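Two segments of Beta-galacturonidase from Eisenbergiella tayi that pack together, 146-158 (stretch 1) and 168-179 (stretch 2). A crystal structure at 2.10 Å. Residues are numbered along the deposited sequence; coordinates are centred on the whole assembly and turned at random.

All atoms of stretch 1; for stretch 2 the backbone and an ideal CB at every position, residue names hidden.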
ATOM      1  N   GLU A 146     -24.696  18.329  41.036  1.00 32.98           N
ATOM      2  CA  GLU A 146     -25.467  18.323  42.270  1.00 36.43           C
ATOM      3  C   GLU A 146     -26.209  19.647  42.356  1.00 35.16           C
ATOM      4  O   GLU A 146     -25.589  20.714  42.313  1.00 35.09           O
ATOM      5  CB  GLU A 146     -24.564  18.079  43.480  1.00 37.72           C
ATOM      6  CG  GLU A 146     -24.309  16.581  43.676  1.00 39.46           C
ATOM      7  CD  GLU A 146     -23.412  16.224  44.849  1.00 51.76           C
ATOM      8  OE1 GLU A 146     -23.875  16.291  46.013  1.00 53.99           O
ATOM      9  OE2 GLU A 146     -22.243  15.843  44.593  1.00 58.14           O
ATOM     10  N   LEU A 147     -27.534  19.576  42.418  1.00 32.43           N
ATOM     11  CA  LEU A 147     -28.386  20.752  42.327  1.00 30.49           C
ATOM     12  C   LEU A 147     -28.980  21.098  43.688  1.00 41.05           C
ATOM     13  O   LEU A 147     -28.919  20.324  44.652  1.00 37.45           O
ATOM     14  CB  LEU A 147     -29.512  20.518  41.321  1.00 30.14           C
ATOM     15  CG  LEU A 147     -29.071  20.090  39.916  1.00 33.84           C
ATOM     16  CD1 LEU A 147     -30.288  19.774  39.087  1.00 31.16           C
ATOM     17  CD2 LEU A 147     -28.259  21.200  39.273  1.00 30.44           C
ATOM     18  N   GLY A 148     -29.571  22.282  43.742  1.00 36.18           N
ATOM     19  CA  GLY A 148     -30.372  22.719  44.851  1.00 37.48           C
ATOM     20  C   GLY A 148     -31.847  22.602  44.545  1.00 44.71           C
ATOM     21  O   GLY A 148     -32.304  21.617  43.948  1.00 41.58           O
ATOM     22  N   GLU A 149     -32.601  23.623  44.960  1.00 46.48           N
ATOM     23  CA  GLU A 149     -34.039  23.649  44.730  1.00 48.16           C
ATOM     24  C   GLU A 149     -34.405  24.053  43.310  1.00 40.26           C
ATOM     25  O   GLU A 149     -35.491  23.692  42.845  1.00 44.84           O
ATOM     26  CB  GLU A 149     -34.713  24.598  45.730  1.00 53.18           C
ATOM     27  CG  GLU A 149     -34.694  24.082  47.158  1.00 54.74           C
ATOM     28  CD  GLU A 149     -35.494  22.794  47.312  1.00 62.83           C
ATOM     29  OE1 GLU A 149     -36.708  22.884  47.600  1.00 64.74           O
ATOM     30  OE2 GLU A 149     -34.912  21.694  47.128  1.00 61.44           O
ATOM     31  N   ALA A 150     -33.526  24.776  42.616  1.00 41.76           N
ATOM     32  CA  ALA A 150     -33.789  25.231  41.254  1.00 42.38           C
ATOM     33  C   ALA A 150     -32.464  25.489  40.548  1.00 42.02           C
ATOM     34  O   ALA A 150     -31.442  25.744  41.191  1.00 33.02           O
ATOM     35  CB  ALA A 150     -34.653  26.495  41.244  1.00 43.52           C
ATOM     36  N   TYR A 151     -32.495  25.439  39.211  1.00 36.78           N
ATOM     37  CA  TYR A 151     -31.269  25.578  38.433  1.00 34.08           C
ATOM     38  C   TYR A 151     -31.552  26.192  37.066  1.00 31.56           C
ATOM     39  O   TYR A 151     -32.679  26.170  36.563  1.00 30.83           O
ATOM     40  CB  TYR A 151     -30.563  24.227  38.260  1.00 33.57           C
ATOM     41  CG  TYR A 151     -31.274  23.244  37.352  1.00 34.10           C
ATOM     42  CD1 TYR A 151     -30.889  23.088  36.014  1.00 37.86           C
ATOM     43  CD2 TYR A 151     -32.311  22.456  37.832  1.00 36.37           C
ATOM     44  CE1 TYR A 151     -31.533  22.182  35.178  1.00 32.43           C
ATOM     45  CE2 TYR A 151     -32.960  21.549  37.009  1.00 41.07           C
ATOM     46  CZ  TYR A 151     -32.566  21.416  35.685  1.00 36.34           C
ATOM     47  OH  TYR A 151     -33.216  20.510  34.884  1.00 35.45           O
ATOM     48  N   LEU A 152     -30.493  26.728  36.470  1.00 31.24           N
ATOM     49  CA  LEU A 152     -30.552  27.336  35.145  1.00 30.90           C
ATOM     50  C   LEU A 152     -30.411  26.247  34.080  1.00 35.20           C
ATOM     51  O   LEU A 152     -29.351  25.628  33.945  1.00 32.71           O
ATOM     52  CB  LEU A 152     -29.459  28.392  35.019  1.00 30.34           C
ATOM     53  CG  LEU A 152     -29.668  29.523  36.037  1.00 35.22           C
ATOM     54  CD1 LEU A 152     -28.615  30.611  35.940  1.00 31.44           C
ATOM     55  CD2 LEU A 152     -31.055  30.114  35.846  1.00 34.29           C
ATOM     56  N   SER A 153     -31.481  26.023  33.314  1.00 32.46           N
ATOM     57  CA  SER A 153     -31.502  24.980  32.295  1.00 31.12           C
ATOM     58  C   SER A 153     -30.738  25.383  31.025  1.00 31.61           C
ATOM     59  O   SER A 153     -30.029  24.556  30.443  1.00 35.63           O
ATOM     60  CB  SER A 153     -32.952  24.625  31.979  1.00 34.43           C
ATOM     61  OG  SER A 153     -33.046  23.937  30.750  1.00 44.83           O
ATOM     62  N   TRP A 154     -30.860  26.633  30.580  1.00 29.29           N
ATOM     63  CA  TRP A 154     -30.077  27.159  29.462  1.00 28.98           C
ATOM     64  C   TRP A 154     -30.199  28.679  29.442  1.00 31.09           C
ATOM     65  O   TRP A 154     -31.077  29.255  30.093  1.00 30.43           O
ATOM     66  CB  TRP A 154     -30.517  26.572  28.103  1.00 24.94           C
ATOM     67  CG  TRP A 154     -32.019  26.626  27.772  1.00 26.11           C
ATOM     68  CD1 TRP A 154     -32.911  25.600  27.880  1.00 26.38           C
ATOM     69  CD2 TRP A 154     -32.771  27.752  27.267  1.00 27.90           C
ATOM     70  NE1 TRP A 154     -34.163  26.009  27.494  1.00 27.71           N
ATOM     71  CE2 TRP A 154     -34.104  27.322  27.103  1.00 28.11           C
ATOM     72  CE3 TRP A 154     -32.447  29.083  26.954  1.00 32.40           C
ATOM     73  CZ2 TRP A 154     -35.116  28.170  26.630  1.00 30.13           C
ATOM     74  CZ3 TRP A 154     -33.455  29.923  26.477  1.00 29.58           C
ATOM     75  CH2 TRP A 154     -34.774  29.463  26.326  1.00 30.76           C
ATOM     76  N   ILE A 155     -29.284  29.318  28.709  1.00 26.08           N
ATOM     77  CA  ILE A 155     -29.325  30.741  28.390  1.00 26.91           C
ATOM     78  C   ILE A 155     -29.031  30.909  26.891  1.00 28.81           C
ATOM     79  O   ILE A 155     -28.107  30.281  26.367  1.00 24.94           O
ATOM     80  CB  ILE A 155     -28.320  31.536  29.251  1.00 29.92           C
ATOM     81  CG1 ILE A 155     -28.270  33.005  28.830  1.00 30.41           C
ATOM     82  CG2 ILE A 155     -26.933  30.912  29.190  1.00 25.85           C
ATOM     83  CD1 ILE A 155     -27.561  33.887  29.843  1.00 36.64           C
ATOM     84  N   HIS A 156     -29.836  31.726  26.204  1.00 28.21           N
ATOM     85  CA  HIS A 156     -29.676  32.031  24.786  1.00 30.68           C
ATOM     86  C   HIS A 156     -29.469  33.524  24.612  1.00 31.10           C
ATOM     87  O   HIS A 156     -30.330  34.322  24.999  1.00 36.91           O
ATOM     88  CB  HIS A 156     -30.895  31.598  23.968  1.00 28.81           C
ATOM     89  CG  HIS A 156     -31.086  30.120  23.908  1.00 28.73           C
ATOM     90  ND1 HIS A 156     -32.217  29.537  23.374  1.00 31.08           N
ATOM     91  CD2 HIS A 156     -30.287  29.102  24.304  1.00 28.09           C
ATOM     92  CE1 HIS A 156     -32.111  28.224  23.453  1.00 28.78           C
ATOM     93  NE2 HIS A 156     -30.949  27.933  24.012  1.00 27.47           N
ATOM     94  N   PHE A 157     -28.352  33.896  24.003  1.00 25.85           N
ATOM     95  CA  PHE A 157     -28.028  35.284  23.723  1.00 27.36           C
ATOM     96  C   PHE A 157     -28.106  35.517  22.225  1.00 32.25           C
ATOM     97  O   PHE A 157     -27.618  34.698  21.441  1.00 25.44           O
ATOM     98  CB  PHE A 157     -26.622  35.633  24.225  1.00 29.51           C
ATOM     99  CG  PHE A 157     -26.188  37.020  23.865  1.00 32.90           C
ATOM    100  CD1 PHE A 157     -26.626  38.112  24.615  1.00 31.99           C
ATOM    101  CD2 PHE A 157     -25.365  37.239  22.767  1.00 29.14           C
ATOM    102  CE1 PHE A 157     -26.242  39.396  24.276  1.00 31.15           C
ATOM    103  CE2 PHE A 157     -24.967  38.519  22.425  1.00 29.35           C
ATOM    104  CZ  PHE A 157     -25.405  39.601  23.182  1.00 34.01           C
ATOM    105  N   THR A 158     -28.704  36.638  21.836  1.00 27.08           N
ATOM    106  CA  THR A 158     -28.873  37.016  20.438  1.00 28.09           C
ATOM    107  C   THR A 158     -28.271  38.394  20.209  1.00 29.57           C
ATOM    108  O   THR A 158     -28.746  39.372  20.813  1.00 28.34           O
ATOM    109  CB  THR A 158     -30.356  37.037  20.045  1.00 29.77           C
ATOM    110  OG1 THR A 158     -31.011  35.866  20.549  1.00 26.63           O
ATOM    111  CG2 THR A 158     -30.509  37.121  18.520  1.00 28.12           C
ATOM    112  N   UNK A 168     -28.066  43.592  22.115  1.00 36.87           N
ATOM    113  CA  UNK A 168     -28.138  42.202  22.525  1.00 33.61           C
ATOM    114  C   UNK A 168     -29.353  41.950  23.381  1.00 32.27           C
ATOM    115  O   UNK A 168     -29.864  42.850  24.054  1.00 40.97           O
ATOM    116  CB  UNK A 168     -26.870  41.797  23.280  1.00 33.61           C
ATOM    117  N   UNK A 169     -29.811  40.703  23.359  1.00 29.01           N
ATOM    118  CA  UNK A 169     -30.952  40.218  24.118  1.00 26.24           C
ATOM    119  C   UNK A 169     -30.590  38.855  24.700  1.00 32.32           C
ATOM    120  O   UNK A 169     -29.975  38.036  24.015  1.00 30.63           O
ATOM    121  CB  UNK A 169     -32.206  40.134  23.245  1.00 26.24           C
ATOM    122  N   UNK A 170     -30.937  38.619  25.961  1.00 32.06           N
ATOM    123  CA  UNK A 170     -30.666  37.355  26.630  1.00 30.21           C
ATOM    124  C   UNK A 170     -31.970  36.722  27.097  1.00 36.59           C
ATOM    125  O   UNK A 170     -32.879  37.414  27.552  1.00 35.16           O
ATOM    126  CB  UNK A 170     -29.715  37.560  27.811  1.00 30.21           C
ATOM    127  N   UNK A 171     -32.064  35.405  26.978  1.00 32.39           N
ATOM    128  CA  UNK A 171     -33.240  34.671  27.413  1.00 30.42           C
ATOM    129  C   UNK A 171     -32.740  33.493  28.224  1.00 36.72           C
ATOM    130  O   UNK A 171     -31.806  32.800  27.807  1.00 35.04           O
ATOM    131  CB  UNK A 171     -34.105  34.221  26.234  1.00 30.42           C
ATOM    132  N   UNK A 172     -33.323  33.297  29.397  1.00 35.81           N
ATOM    133  CA  UNK A 172     -32.852  32.293  30.333  1.00 33.97           C
ATOM    134  C   UNK A 172     -34.027  31.436  30.744  1.00 37.76           C
ATOM    135  O   UNK A 172     -35.125  31.949  30.977  1.00 39.44           O
ATOM    136  CB  UNK A 172     -32.184  32.933  31.552  1.00 33.97           C
ATOM    137  N   UNK A 173     -33.789  30.135  30.848  1.00 33.26           N
ATOM    138  CA  UNK A 173     -34.797  29.173  31.257  1.00 33.96           C
ATOM    139  C   UNK A 173     -34.432  28.633  32.635  1.00 34.95           C
ATOM    140  O   UNK A 173     -33.311  28.159  32.838  1.00 33.23           O
ATOM    141  CB  UNK A 173     -34.921  28.039  30.238  1.00 33.96           C
ATOM    142  N   UNK A 174     -35.363  28.727  33.586  1.00 35.86           N
ATOM    143  CA  UNK A 174     -35.138  28.272  34.955  1.00 31.58           C
ATOM    144  C   UNK A 174     -36.132  27.164  35.263  1.00 36.93           C
ATOM    145  O   UNK A 174     -37.317  27.259  34.920  1.00 35.01           O
ATOM    146  CB  UNK A 174     -35.272  29.423  35.955  1.00 31.58           C
ATOM    147  N   UNK A 175     -35.644  26.107  35.901  1.00 34.95           N
ATOM    148  CA  UNK A 175     -36.474  24.979  36.295  1.00 38.14           C
ATOM    149  C   UNK A 175     -36.483  24.897  37.815  1.00 38.90           C
ATOM    150  O   UNK A 175     -35.421  24.841  38.451  1.00 35.45           O
ATOM    151  CB  UNK A 175     -35.970  23.674  35.675  1.00 38.14           C
ATOM    152  N   UNK A 176     -37.678  24.909  38.391  1.00 40.61           N
ATOM    153  CA  UNK A 176     -37.872  24.762  39.826  1.00 38.36           C
ATOM    154  C   UNK A 176     -38.161  23.296  40.110  1.00 37.22           C
ATOM    155  O   UNK A 176     -39.087  22.721  39.532  1.00 40.58           O
ATOM    156  CB  UNK A 176     -39.001  25.660  40.335  1.00 38.36           C
ATOM    157  N   UNK A 177     -37.345  22.679  40.958  1.00 36.86           N
ATOM    158  CA  UNK A 177     -37.575  21.296  41.360  1.00 44.49           C
ATOM    159  C   UNK A 177     -38.348  21.185  42.672  1.00 47.62           C
ATOM    160  O   UNK A 177     -38.688  20.069  43.083  1.00 46.36           O
ATOM    161  CB  UNK A 177     -36.237  20.565  41.489  1.00 44.49           C
ATOM    162  N   UNK A 178     -38.619  22.312  43.332  1.00 48.68           N
ATOM    163  CA  UNK A 178     -39.399  22.336  44.565  1.00 53.96           C
ATOM    164  C   UNK A 178     -40.893  22.309  44.265  1.00 54.35           C
ATOM    165  O   UNK A 178     -41.362  22.894  43.282  1.00 54.16           O
ATOM    166  CB  UNK A 178     -39.050  23.574  45.394  1.00 53.96           C
ATOM    167  N   UNK A 179     -41.650  21.626  45.132  1.00 57.35           N
ATOM    168  CA  UNK A 179     -43.099  21.563  44.961  1.00 55.63           C
ATOM    169  C   UNK A 179     -43.776  22.905  45.227  1.00 54.41           C
ATOM    170  O   UNK A 179     -44.916  23.103  44.790  1.00 56.38           O
ATOM    171  CB  UNK A 179     -43.687  20.498  45.889  1.00 55.63           C
TER

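The two strands run antiparallel, and a bulge at Leu152–Trp154 shifts their register by one. At position 168 the backbone is extended and an ideal CB would lie 2.6 Å from Phe157 CZ, a clash. Only a residue without a side chain fits this geometry; it is Gly168.

Position 169 pairs with Thr158 through two backbone hydrogen bonds, and its CB points to the sheet face of Thr158 and His156. Stretch 1 sets little limit there, so a long polar or a beta-branched chain would suit. Lys169 extends past Thr158.

Position 170 turns to the other face, with its CB 4.5 Å from Phe157 CD1 and 4.7 Å from Ile155 CD1. Apolar chains suit this setting; Ala170 is a small one.

At 171 the CB lies 4.4 Å from Trp154 CZ3, and His156 is paired. A long chain could run beside the indole, and an acidic or amide end could address the imidazole. Glu171 is fully extended: its OE1 lies 3.6 Å from Trp154 CH2, and a water links its OE2 to His156 ND1.

Position 172 faces Ile155 and Leu152, which calls for a branched aliphatic residue. Ile172 meets both, CD1 to Ile155 CD1 at 3.6 Å and CG2 to Leu152 CD2 at 3.9 Å.

The CB of 173 sits 3.3 Å from Trp154 CE2, already tight, so a compact side chain is favoured: Ala, Ser or Cys. Cys173 places its CB over the indole face, 3.5 Å from the centroid of the Trp154 five-membered ring, a CH-pi contact.

At 174 the CB is 4.3 Å from Leu152 CD2, suiting Val, Ile or Leu. Val174 brings CG2 to 3.7 Å from Leu152 CD2.

Position 175 has its CB 3.9 Å from Tyr151 CE2; a long chain with a polar end would fit. Arg175 extends along the ring, its NH1 3.2 Å from Tyr151 OH and joined through a water to Ser153 OG.

Position 176 faces Ala150, which leaves the choice broad. Asn176 uses OD1 to accept from the backbone N of position 178 (2.9 Å).

The CB of 177 points toward stretch 1, 3.5 Å from Glu149 O, and Leu147 and Tyr151 offer apolar surface farther out, within reach of an aliphatic chain. Leu177 CD1 lies 4.0 Å from Leu147 CD1 and 3.9 Å from Tyr151 CD2.

At 178 the CB is 3.3 Å from Glu149 OE1, favouring something small; it is Ser178. Position 179 points away, unconstrained, and is Ser179.

Stretch 2 168-179: GKAEICVRNLSS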
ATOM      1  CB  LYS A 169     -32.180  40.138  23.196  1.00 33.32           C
ATOM      2  CG  LYS A 169     -33.370  39.384  23.722  1.00 40.64           C
ATOM      3  CD  LYS A 169     -34.487  39.344  22.675  1.00 41.47           C
ATOM      4  CE  LYS A 169     -34.146  38.390  21.533  1.00 42.50           C
ATOM      5  NZ  LYS A 169     -35.355  37.975  20.748  1.00 39.38           N
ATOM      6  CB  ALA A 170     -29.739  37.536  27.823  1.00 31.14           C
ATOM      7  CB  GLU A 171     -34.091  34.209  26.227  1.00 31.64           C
ATOM      8  CG  GLU A 171     -35.381  33.492  26.611  1.00 39.77           C
ATOM      9  CD  GLU A 171     -36.191  33.023  25.396  1.00 46.72           C
ATOM     10  OE1 GLU A 171     -37.067  32.145  25.565  1.00 41.08           O
ATOM     11  OE2 GLU A 171     -35.957  33.534  24.275  1.00 50.28           O
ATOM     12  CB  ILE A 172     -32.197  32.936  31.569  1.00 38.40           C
ATOM     13  CG1 ILE A 172     -31.163  33.946  31.112  1.00 35.75           C
ATOM     14  CG2 ILE A 172     -31.538  31.883  32.428  1.00 37.73           C
ATOM     15  CD1 ILE A 172     -30.240  34.326  32.180  1.00 48.21           C
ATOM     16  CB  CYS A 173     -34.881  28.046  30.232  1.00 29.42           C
ATOM     17  SG  CYS A 173     -36.240  26.956  30.464  1.00 39.54           S
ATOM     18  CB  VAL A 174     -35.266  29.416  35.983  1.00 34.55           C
ATOM     19  CG1 VAL A 174     -34.610  29.021  37.305  1.00 34.43           C
ATOM     20  CG2 VAL A 174     -34.644  30.690  35.445  1.00 35.59           C
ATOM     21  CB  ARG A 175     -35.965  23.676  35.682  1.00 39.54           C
ATOM     22  CG  ARG A 175     -36.781  22.440  36.030  1.00 38.72           C
ATOM     23  CD  ARG A 175     -36.385  21.325  35.087  1.00 41.74           C
ATOM     24  NE  ARG A 175     -36.806  19.997  35.520  1.00 42.39           N
ATOM     25  CZ  ARG A 175     -36.498  18.879  34.859  1.00 47.66           C
ATOM     26  NH1 ARG A 175     -35.777  18.941  33.739  1.00 42.83           N
ATOM     27  NH2 ARG A 175     -36.910  17.699  35.306  1.00 42.87           N
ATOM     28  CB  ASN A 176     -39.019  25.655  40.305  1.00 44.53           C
ATOM     29  CG  ASN A 176     -39.372  25.432  41.768  1.00 45.42           C
ATOM     30  OD1 ASN A 176     -38.523  25.072  42.587  1.00 42.94           O
ATOM     31  ND2 ASN A 176     -40.635  25.632  42.097  1.00 48.56           N
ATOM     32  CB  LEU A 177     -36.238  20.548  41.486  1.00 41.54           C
ATOM     33  CG  LEU A 177     -35.324  20.558  40.249  1.00 40.15           C
ATOM     34  CD1 LEU A 177     -33.910  20.236  40.661  1.00 37.38           C
ATOM     35  CD2 LEU A 177     -35.807  19.572  39.189  1.00 34.06           C
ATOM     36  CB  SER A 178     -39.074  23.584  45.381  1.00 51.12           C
ATOM     37  OG  SER A 178     -39.912  23.652  46.523  1.00 64.10           O
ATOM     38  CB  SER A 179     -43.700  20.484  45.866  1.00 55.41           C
ATOM     39  OG  SER A 179     -43.346  20.684  47.224  1.00 58.40           O
TER
HETATM   40  O   HOH W   1     -34.773  21.299  31.682  1.00 45.23           O
HETATM   41  O   HOH W   2     -31.852  35.444  22.877  1.00 25.52           O
HETATM   42  O   HOH W   3     -33.956  31.707  22.640  1.00 39.15           O
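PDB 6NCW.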